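Local coordinates for protein tRNA endonuclease VMS1 (Saccharomyces cerevisiae, PDB 5WHG) that cleaves peptidyl-tRNAs left on the 60S ribosomal subunit after translation stalls, releasing the unfinished polypeptides for degradation, at residues V175-S187 / A357-K369. Sequence-based numbering, arbitrary orientation.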
ATOM      1  N   VAL A 175      20.720  -9.976   5.882  1.00138.70           N
ATOM      2  CA  VAL A 175      19.450 -10.622   5.543  1.00137.85           C
ATOM      3  C   VAL A 175      18.311  -9.620   5.458  1.00120.35           C
ATOM      4  O   VAL A 175      17.870  -9.097   6.478  1.00116.99           O
ATOM      5  CB  VAL A 175      19.094 -11.710   6.558  1.00143.23           C
ATOM      6  CG1 VAL A 175      17.819 -12.453   6.119  1.00121.96           C
ATOM      7  CG2 VAL A 175      20.290 -12.651   6.771  1.00155.58           C
ATOM      8  N   LEU A 176      17.829  -9.361   4.248  1.00110.94           N
ATOM      9  CA  LEU A 176      16.764  -8.394   4.026  1.00107.93           C
ATOM     10  C   LEU A 176      15.421  -9.111   3.983  1.00104.25           C
ATOM     11  O   LEU A 176      15.269 -10.121   3.287  1.00105.16           O
ATOM     12  CB  LEU A 176      17.006  -7.604   2.741  1.00105.08           C
ATOM     13  CG  LEU A 176      18.154  -6.590   2.851  1.00100.63           C
ATOM     14  CD1 LEU A 176      18.732  -6.247   1.493  1.00 99.24           C
ATOM     15  CD2 LEU A 176      17.692  -5.317   3.545  1.00 99.64           C
ATOM     16  N   ALA A 177      14.459  -8.591   4.742  1.00101.98           N
ATOM     17  CA  ALA A 177      13.150  -9.206   4.902  1.00104.30           C
ATOM     18  C   ALA A 177      12.078  -8.306   4.302  1.00102.89           C
ATOM     19  O   ALA A 177      12.168  -7.076   4.404  1.00105.27           O
ATOM     20  CB  ALA A 177      12.845  -9.467   6.380  1.00101.06           C
ATOM     21  N   ILE A 178      11.075  -8.928   3.673  1.00 91.74           N
ATOM     22  CA  ILE A 178       9.932  -8.235   3.082  1.00 92.76           C
ATOM     23  C   ILE A 178       8.658  -9.006   3.436  1.00 94.30           C
ATOM     24  O   ILE A 178       8.669 -10.241   3.495  1.00 94.18           O
ATOM     25  CB  ILE A 178      10.099  -8.097   1.553  1.00 94.26           C
ATOM     26  CG1 ILE A 178       8.939  -7.315   0.936  1.00 94.15           C
ATOM     27  CG2 ILE A 178      10.168  -9.462   0.891  1.00 89.89           C
ATOM     28  CD1 ILE A 178       9.151  -7.003  -0.536  1.00 88.83           C
ATOM     29  N   TYR A 179       7.562  -8.282   3.682  1.00 92.05           N
ATOM     30  CA  TYR A 179       6.319  -8.916   4.134  1.00 97.38           C
ATOM     31  C   TYR A 179       5.667  -9.742   3.025  1.00 92.46           C
ATOM     32  O   TYR A 179       5.465  -9.250   1.907  1.00 86.83           O
ATOM     33  CB  TYR A 179       5.319  -7.871   4.626  1.00 93.92           C
ATOM     34  CG  TYR A 179       5.510  -7.420   6.044  1.00 88.33           C
ATOM     35  CD1 TYR A 179       5.187  -8.249   7.098  1.00 94.72           C
ATOM     36  CD2 TYR A 179       5.995  -6.156   6.332  1.00 89.60           C
ATOM     37  CE1 TYR A 179       5.353  -7.843   8.415  1.00 93.97           C
ATOM     38  CE2 TYR A 179       6.174  -5.734   7.652  1.00 94.06           C
ATOM     39  CZ  TYR A 179       5.850  -6.586   8.690  1.00 96.98           C
ATOM     40  OH  TYR A 179       6.018  -6.182  10.007  1.00103.58           O
ATOM     41  N   LYS A 180       5.299 -10.988   3.354  1.00 92.47           N
ATOM     42  CA  LYS A 180       4.645 -11.866   2.381  1.00 91.54           C
ATOM     43  C   LYS A 180       3.337 -11.273   1.873  1.00 88.28           C
ATOM     44  O   LYS A 180       2.970 -11.482   0.709  1.00 82.51           O
ATOM     45  CB  LYS A 180       4.385 -13.240   2.998  1.00 97.97           C
ATOM     46  CG  LYS A 180       5.607 -14.122   3.116  1.00110.87           C
ATOM     47  CD  LYS A 180       5.478 -15.143   4.241  1.00117.53           C
ATOM     48  CE  LYS A 180       4.486 -16.243   3.918  1.00121.40           C
ATOM     49  NZ  LYS A 180       4.597 -17.363   4.902  1.00126.48           N
ATOM     50  N   SER A 181       2.627 -10.537   2.737  1.00 83.63           N
ATOM     51  CA  SER A 181       1.371  -9.901   2.365  1.00 79.49           C
ATOM     52  C   SER A 181       1.491  -9.003   1.137  1.00 81.37           C
ATOM     53  O   SER A 181       0.494  -8.779   0.440  1.00 80.48           O
ATOM     54  CB  SER A 181       0.850  -9.090   3.544  1.00 80.37           C
ATOM     55  OG  SER A 181       0.538  -9.953   4.612  1.00 94.92           O
ATOM     56  N   LEU A 182       2.687  -8.467   0.859  1.00 84.52           N
ATOM     57  CA  LEU A 182       2.844  -7.548  -0.267  1.00 83.43           C
ATOM     58  C   LEU A 182       2.730  -8.253  -1.606  1.00 84.07           C
ATOM     59  O   LEU A 182       2.424  -7.600  -2.610  1.00 73.30           O
ATOM     60  CB  LEU A 182       4.193  -6.833  -0.209  1.00 85.65           C
ATOM     61  CG  LEU A 182       4.412  -5.583   0.641  1.00 90.23           C
ATOM     62  CD1 LEU A 182       5.714  -4.938   0.201  1.00 92.03           C
ATOM     63  CD2 LEU A 182       3.250  -4.602   0.509  1.00 80.82           C
ATOM     64  N   PHE A 183       2.966  -9.561  -1.641  1.00 86.61           N
ATOM     65  CA  PHE A 183       2.942 -10.324  -2.876  1.00 84.25           C
ATOM     66  C   PHE A 183       1.550 -10.852  -3.204  1.00 91.80           C
ATOM     67  O   PHE A 183       0.651 -10.926  -2.365  1.00 91.33           O
ATOM     68  CB  PHE A 183       3.926 -11.490  -2.807  1.00 81.76           C
ATOM     69  CG  PHE A 183       5.350 -11.059  -2.617  1.00 87.60           C
ATOM     70  CD1 PHE A 183       6.114 -10.664  -3.696  1.00 81.82           C
ATOM     71  CD2 PHE A 183       5.913 -11.020  -1.358  1.00 92.64           C
ATOM     72  CE1 PHE A 183       7.408 -10.251  -3.528  1.00 88.52           C
ATOM     73  CE2 PHE A 183       7.209 -10.611  -1.189  1.00 93.90           C
ATOM     74  CZ  PHE A 183       7.960 -10.230  -2.279  1.00 93.81           C
ATOM     75  N   ASN A 184       1.394 -11.226  -4.463  1.00100.73           N
ATOM     76  CA  ASN A 184       0.166 -11.805  -4.972  1.00 86.78           C
ATOM     77  C   ASN A 184       0.290 -13.321  -4.887  1.00 95.71           C
ATOM     78  O   ASN A 184       1.213 -13.904  -5.466  1.00101.52           O
ATOM     79  CB  ASN A 184      -0.055 -11.315  -6.400  1.00 82.69           C
ATOM     80  CG  ASN A 184      -1.271 -11.931  -7.063  1.00 94.26           C
ATOM     81  OD1 ASN A 184      -1.726 -13.020  -6.696  1.00 97.21           O
ATOM     82  ND2 ASN A 184      -1.791 -11.241  -8.070  1.00 97.47           N
ATOM     83  N   LYS A 185      -0.635 -13.958  -4.164  1.00106.13           N
ATOM     84  CA  LYS A 185      -0.516 -15.394  -3.920  1.00117.30           C
ATOM     85  C   LYS A 185      -0.765 -16.205  -5.189  1.00112.70           C
ATOM     86  O   LYS A 185      -0.133 -17.246  -5.401  1.00107.05           O
ATOM     87  CB  LYS A 185      -1.476 -15.828  -2.811  1.00124.22           C
ATOM     88  CG  LYS A 185      -1.101 -15.358  -1.416  1.00127.16           C
ATOM     89  CD  LYS A 185       0.027 -16.176  -0.799  1.00132.95           C
ATOM     90  CE  LYS A 185       0.349 -15.655   0.607  1.00139.10           C
ATOM     91  NZ  LYS A 185       1.306 -16.497   1.386  1.00142.74           N
ATOM     92  N   ARG A 186      -1.681 -15.760  -6.043  1.00115.49           N
ATOM     93  CA  ARG A 186      -1.996 -16.528  -7.245  1.00128.21           C
ATOM     94  C   ARG A 186      -1.025 -16.253  -8.392  1.00125.86           C
ATOM     95  O   ARG A 186      -1.321 -16.598  -9.551  1.00129.31           O
ATOM     96  CB  ARG A 186      -3.443 -16.266  -7.687  1.00130.65           C
ATOM     97  CG  ARG A 186      -4.377 -17.476  -7.515  1.00137.23           C
ATOM     98  CD  ARG A 186      -5.846 -17.067  -7.449  1.00141.27           C
ATOM     99  NE  ARG A 186      -6.270 -16.716  -6.093  1.00145.79           N
ATOM    100  CZ  ARG A 186      -7.192 -15.796  -5.802  1.00137.44           C
ATOM    101  NH1 ARG A 186      -7.781 -15.114  -6.778  1.00139.39           N
ATOM    102  NH2 ARG A 186      -7.515 -15.550  -4.532  1.00120.54           N
ATOM    103  N   SER A 187       0.135 -15.676  -8.081  1.00114.04           N
ATOM    104  CA  SER A 187       1.096 -15.273  -9.096  1.00103.37           C
ATOM    105  C   SER A 187       2.097 -16.382  -9.380  1.00100.06           C
ATOM    106  O   SER A 187       2.589 -17.048  -8.467  1.00 99.11           O
ATOM    107  CB  SER A 187       1.849 -14.015  -8.674  1.00 91.92           C
ATOM    108  OG  SER A 187       2.687 -13.600  -9.736  1.00 86.67           O
ATOM    109  N   ALA A 357       1.796   2.486   9.031  1.00 80.83           N
ATOM    110  CA  ALA A 357       1.571   1.168   8.458  1.00 76.37           C
ATOM    111  C   ALA A 357       2.220   1.048   7.089  1.00 81.35           C
ATOM    112  O   ALA A 357       2.880   0.046   6.794  1.00 88.39           O
ATOM    113  CB  ALA A 357       0.073   0.895   8.374  1.00 62.80           C
ATOM    114  N   TRP A 358       2.046   2.062   6.233  1.00 82.11           N
ATOM    115  CA  TRP A 358       2.611   1.980   4.888  1.00 86.43           C
ATOM    116  C   TRP A 358       4.133   1.902   4.930  1.00 81.97           C
ATOM    117  O   TRP A 358       4.737   1.066   4.252  1.00 87.30           O
ATOM    118  CB  TRP A 358       2.169   3.162   4.022  1.00 84.38           C
ATOM    119  CG  TRP A 358       2.680   3.018   2.610  1.00 82.78           C
ATOM    120  CD1 TRP A 358       3.557   3.842   1.960  1.00 84.71           C
ATOM    121  CD2 TRP A 358       2.370   1.958   1.692  1.00 81.92           C
ATOM    122  NE1 TRP A 358       3.800   3.372   0.685  1.00 80.41           N
ATOM    123  CE2 TRP A 358       3.091   2.214   0.496  1.00 80.84           C
ATOM    124  CE3 TRP A 358       1.554   0.819   1.763  1.00 68.52           C
ATOM    125  CZ2 TRP A 358       3.015   1.370  -0.629  1.00 76.20           C
ATOM    126  CZ3 TRP A 358       1.485  -0.024   0.648  1.00 67.62           C
ATOM    127  CH2 TRP A 358       2.212   0.265  -0.538  1.00 73.46           C
ATOM    128  N   CYS A 359       4.775   2.769   5.716  1.00 78.22           N
ATOM    129  CA  CYS A 359       6.234   2.714   5.794  1.00 87.80           C
ATOM    130  C   CYS A 359       6.696   1.370   6.331  1.00 86.76           C
ATOM    131  O   CYS A 359       7.725   0.843   5.895  1.00 98.11           O
ATOM    132  CB  CYS A 359       6.781   3.844   6.659  1.00 91.32           C
ATOM    133  SG  CYS A 359       6.648   5.483   5.920  1.00100.54           S
ATOM    134  N   GLU A 360       5.930   0.791   7.260  1.00 76.92           N
ATOM    135  CA  GLU A 360       6.215  -0.542   7.788  1.00 75.18           C
ATOM    136  C   GLU A 360       6.068  -1.646   6.732  1.00 84.11           C
ATOM    137  O   GLU A 360       6.723  -2.685   6.844  1.00 89.16           O
ATOM    138  CB  GLU A 360       5.297  -0.822   8.975  1.00 74.74           C
ATOM    139  CG  GLU A 360       5.452  -2.188   9.582  1.00 87.56           C
ATOM    140  CD  GLU A 360       6.876  -2.460   9.992  1.00 96.53           C
ATOM    141  OE1 GLU A 360       7.362  -3.575   9.707  1.00108.13           O
ATOM    142  OE2 GLU A 360       7.512  -1.554  10.583  1.00 90.39           O
ATOM    143  N   LEU A 361       5.211  -1.469   5.719  1.00 76.73           N
ATOM    144  CA  LEU A 361       5.087  -2.489   4.676  1.00 83.71           C
ATOM    145  C   LEU A 361       6.043  -2.282   3.503  1.00 92.00           C
ATOM    146  O   LEU A 361       6.385  -3.252   2.810  1.00 87.06           O
ATOM    147  CB  LEU A 361       3.661  -2.525   4.115  1.00 79.98           C
ATOM    148  CG  LEU A 361       2.472  -3.065   4.913  1.00 86.79           C
ATOM    149  CD1 LEU A 361       1.180  -2.431   4.398  1.00 73.14           C
ATOM    150  CD2 LEU A 361       2.392  -4.577   4.798  1.00 92.97           C
ATOM    151  N   SER A 362       6.488  -1.055   3.265  1.00 87.46           N
ATOM    152  CA  SER A 362       7.086  -0.708   1.992  1.00 77.94           C
ATOM    153  C   SER A 362       8.604  -0.567   2.042  1.00 83.09           C
ATOM    154  O   SER A 362       9.215  -0.259   1.010  1.00 89.90           O
ATOM    155  CB  SER A 362       6.439   0.583   1.468  1.00 76.85           C
ATOM    156  OG  SER A 362       6.616   1.652   2.385  1.00 89.50           O
ATOM    157  N   TYR A 363       9.237  -0.799   3.191  1.00 78.63           N
ATOM    158  CA  TYR A 363      10.693  -0.751   3.311  1.00 86.34           C
ATOM    159  C   TYR A 363      11.214  -2.114   3.740  1.00 95.55           C
ATOM    160  O   TYR A 363      10.638  -2.760   4.626  1.00102.34           O
ATOM    161  CB  TYR A 363      11.157   0.309   4.318  1.00 83.78           C
ATOM    162  CG  TYR A 363      10.996   1.723   3.823  1.00 94.16           C
ATOM    163  CD1 TYR A 363       9.777   2.392   3.956  1.00 90.19           C
ATOM    164  CD2 TYR A 363      12.064   2.403   3.231  1.00 97.97           C
ATOM    165  CE1 TYR A 363       9.619   3.686   3.502  1.00 92.05           C
ATOM    166  CE2 TYR A 363      11.919   3.708   2.779  1.00 95.95           C
ATOM    167  CZ  TYR A 363      10.690   4.339   2.913  1.00 99.45           C
ATOM    168  OH  TYR A 363      10.524   5.626   2.466  1.00108.24           O
ATOM    169  N   LEU A 364      12.303  -2.552   3.114  1.00 90.54           N
ATOM    170  CA  LEU A 364      12.898  -3.811   3.536  1.00 95.74           C
ATOM    171  C   LEU A 364      13.384  -3.686   4.978  1.00 95.40           C
ATOM    172  O   LEU A 364      13.717  -2.598   5.450  1.00 98.51           O
ATOM    173  CB  LEU A 364      14.045  -4.202   2.607  1.00 97.87           C
ATOM    174  CG  LEU A 364      13.708  -4.504   1.148  1.00 95.56           C
ATOM    175  CD1 LEU A 364      14.967  -4.880   0.398  1.00103.34           C
ATOM    176  CD2 LEU A 364      12.644  -5.606   1.011  1.00 86.99           C
ATOM    177  N   LYS A 365      13.387  -4.804   5.696  1.00101.97           N
ATOM    178  CA  LYS A 365      13.918  -4.846   7.054  1.00113.30           C
ATOM    179  C   LYS A 365      15.194  -5.677   7.101  1.00121.25           C
ATOM    180  O   LYS A 365      15.305  -6.700   6.419  1.00123.60           O
ATOM    181  CB  LYS A 365      12.898  -5.418   8.040  1.00101.64           C
ATOM    182  CG  LYS A 365      11.948  -4.391   8.550  1.00105.38           C
ATOM    183  CD  LYS A 365      11.668  -4.616  10.016  1.00123.39           C
ATOM    184  CE  LYS A 365      10.816  -5.840  10.207  1.00123.31           C
ATOM    185  NZ  LYS A 365       9.467  -5.617   9.616  1.00113.58           N
ATOM    186  N   ILE A 366      16.156  -5.232   7.903  1.00125.24           N
ATOM    187  CA  ILE A 366      17.386  -5.985   8.130  1.00122.39           C
ATOM    188  C   ILE A 366      17.198  -6.811   9.393  1.00123.89           C
ATOM    189  O   ILE A 366      17.016  -6.258  10.482  1.00129.87           O
ATOM    190  CB  ILE A 366      18.600  -5.052   8.256  1.00124.67           C
ATOM    191  CG1 ILE A 366      18.786  -4.227   6.979  1.00118.11           C
ATOM    192  CG2 ILE A 366      19.868  -5.854   8.561  1.00109.09           C
ATOM    193  CD1 ILE A 366      20.041  -3.360   6.987  1.00112.57           C
ATOM    194  N   LEU A 367      17.241  -8.126   9.253  1.00126.13           N
ATOM    195  CA  LEU A 367      17.062  -9.054  10.358  1.00130.46           C
ATOM    196  C   LEU A 367      18.208 -10.048  10.417  1.00136.20           C
ATOM    197  O   LEU A 367      18.977 -10.185   9.458  1.00140.20           O
ATOM    198  CB  LEU A 367      15.743  -9.822  10.217  1.00126.86           C
ATOM    199  CG  LEU A 367      14.484  -8.980  10.296  1.00120.25           C
ATOM    200  CD1 LEU A 367      13.296  -9.905  10.447  1.00117.52           C
ATOM    201  CD2 LEU A 367      14.607  -8.040  11.467  1.00100.87           C
ATOM    202  N   PRO A 368      18.357 -10.754  11.535  1.00139.86           N
ATOM    203  CA  PRO A 368      19.294 -11.883  11.573  1.00148.60           C
ATOM    204  C   PRO A 368      18.736 -13.101  10.855  1.00146.86           C
ATOM    205  O   PRO A 368      17.555 -13.431  10.988  1.00150.16           O
ATOM    206  CB  PRO A 368      19.462 -12.154  13.074  1.00159.69           C
ATOM    207  CG  PRO A 368      18.274 -11.513  13.726  1.00156.90           C
ATOM    208  CD  PRO A 368      17.943 -10.324  12.882  1.00147.42           C
ATOM    209  N   LYS A 369      19.613 -13.758  10.090  1.00146.05           N
ATOM    210  CA  LYS A 369      19.342 -14.987   9.314  1.00147.21           C
ATOM    211  C   LYS A 369      18.047 -15.748   9.639  1.00148.19           C
ATOM    212  O   LYS A 369      18.072 -16.872  10.153  1.00150.21           O
ATOM    213  CB  LYS A 369      20.525 -15.939   9.481  1.00150.77           C
ATOM    214  CG  LYS A 369      20.575 -17.119   8.516  1.00155.19           C
ATOM    215  CD  LYS A 369      21.562 -18.164   9.057  1.00169.64           C
ATOM    216  CE  LYS A 369      21.872 -19.276   8.066  1.00172.24           C
ATOM    217  NZ  LYS A 369      22.901 -20.202   8.624  1.00179.73           N
TER
HETATM  218  O   HOH W   1       7.820  -5.636   3.952  1.00 90.27           O
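Leu176 and Ala177 of strand 176-179 pair antiparallel with Ile366 and Lys365 of the short strand 365-366, which follows helix 351-362 and forms one margin of a small antiparallel sheet whose next strand is 162-166. Residues 357-369 overlap the VLRF1 domain, which mediates binding to the 60S subunit. Ala177 and Lys365 make the hydrogen-bonded pair: Ala177 N donates to Lys365 O (2.7 Å), and Lys365 N returns a nearly straight bond to Ala177 O (2.9 Å). Leu367 N extends the ladder to Val175 O (3.0 Å).

Leu176 and Ile366, on one face of the sheet, lie side by side, Leu176 CD2 against Ile366 CG1. Leu364 crosses Leu176 at about a right angle, its CD1 against Leu176 CB and CD1, and sets its CD2 3.6 Å from Ile178 CB. The small methyl of Ala177, on the other face, touches Leu367 CD1.

Where the strands part, a water bridges Tyr179 N and Leu361 O, continuing the link to the helix. Leu182 sets CD1 against Leu361 O and CD2 against Leu361 CB. The Tyr179 ring, with Glu360 O at its edge, gives its OH to Glu360 OE1 (2.9 Å), approaching from the anti side, tilted out of the carboxylate plane, which stands 80° from the ring. Glu360 bends at chi2 (55°), turning back toward the strand, and the same OE1 takes Lys365 NZ in a salt bridge (2.9 Å). Lys365 NZ also bonds Tyr162 OH, tying in strand 162-166. An alanine in place of Glu360 would probably leave the Tyr179 hydroxyl without its acceptor and the Lys365 ammonium without its countercharge.

One carboxylate oxygen thus joins helix to both paired strands, and the phenol and ammonium donors probably help to stabilise its negative charge.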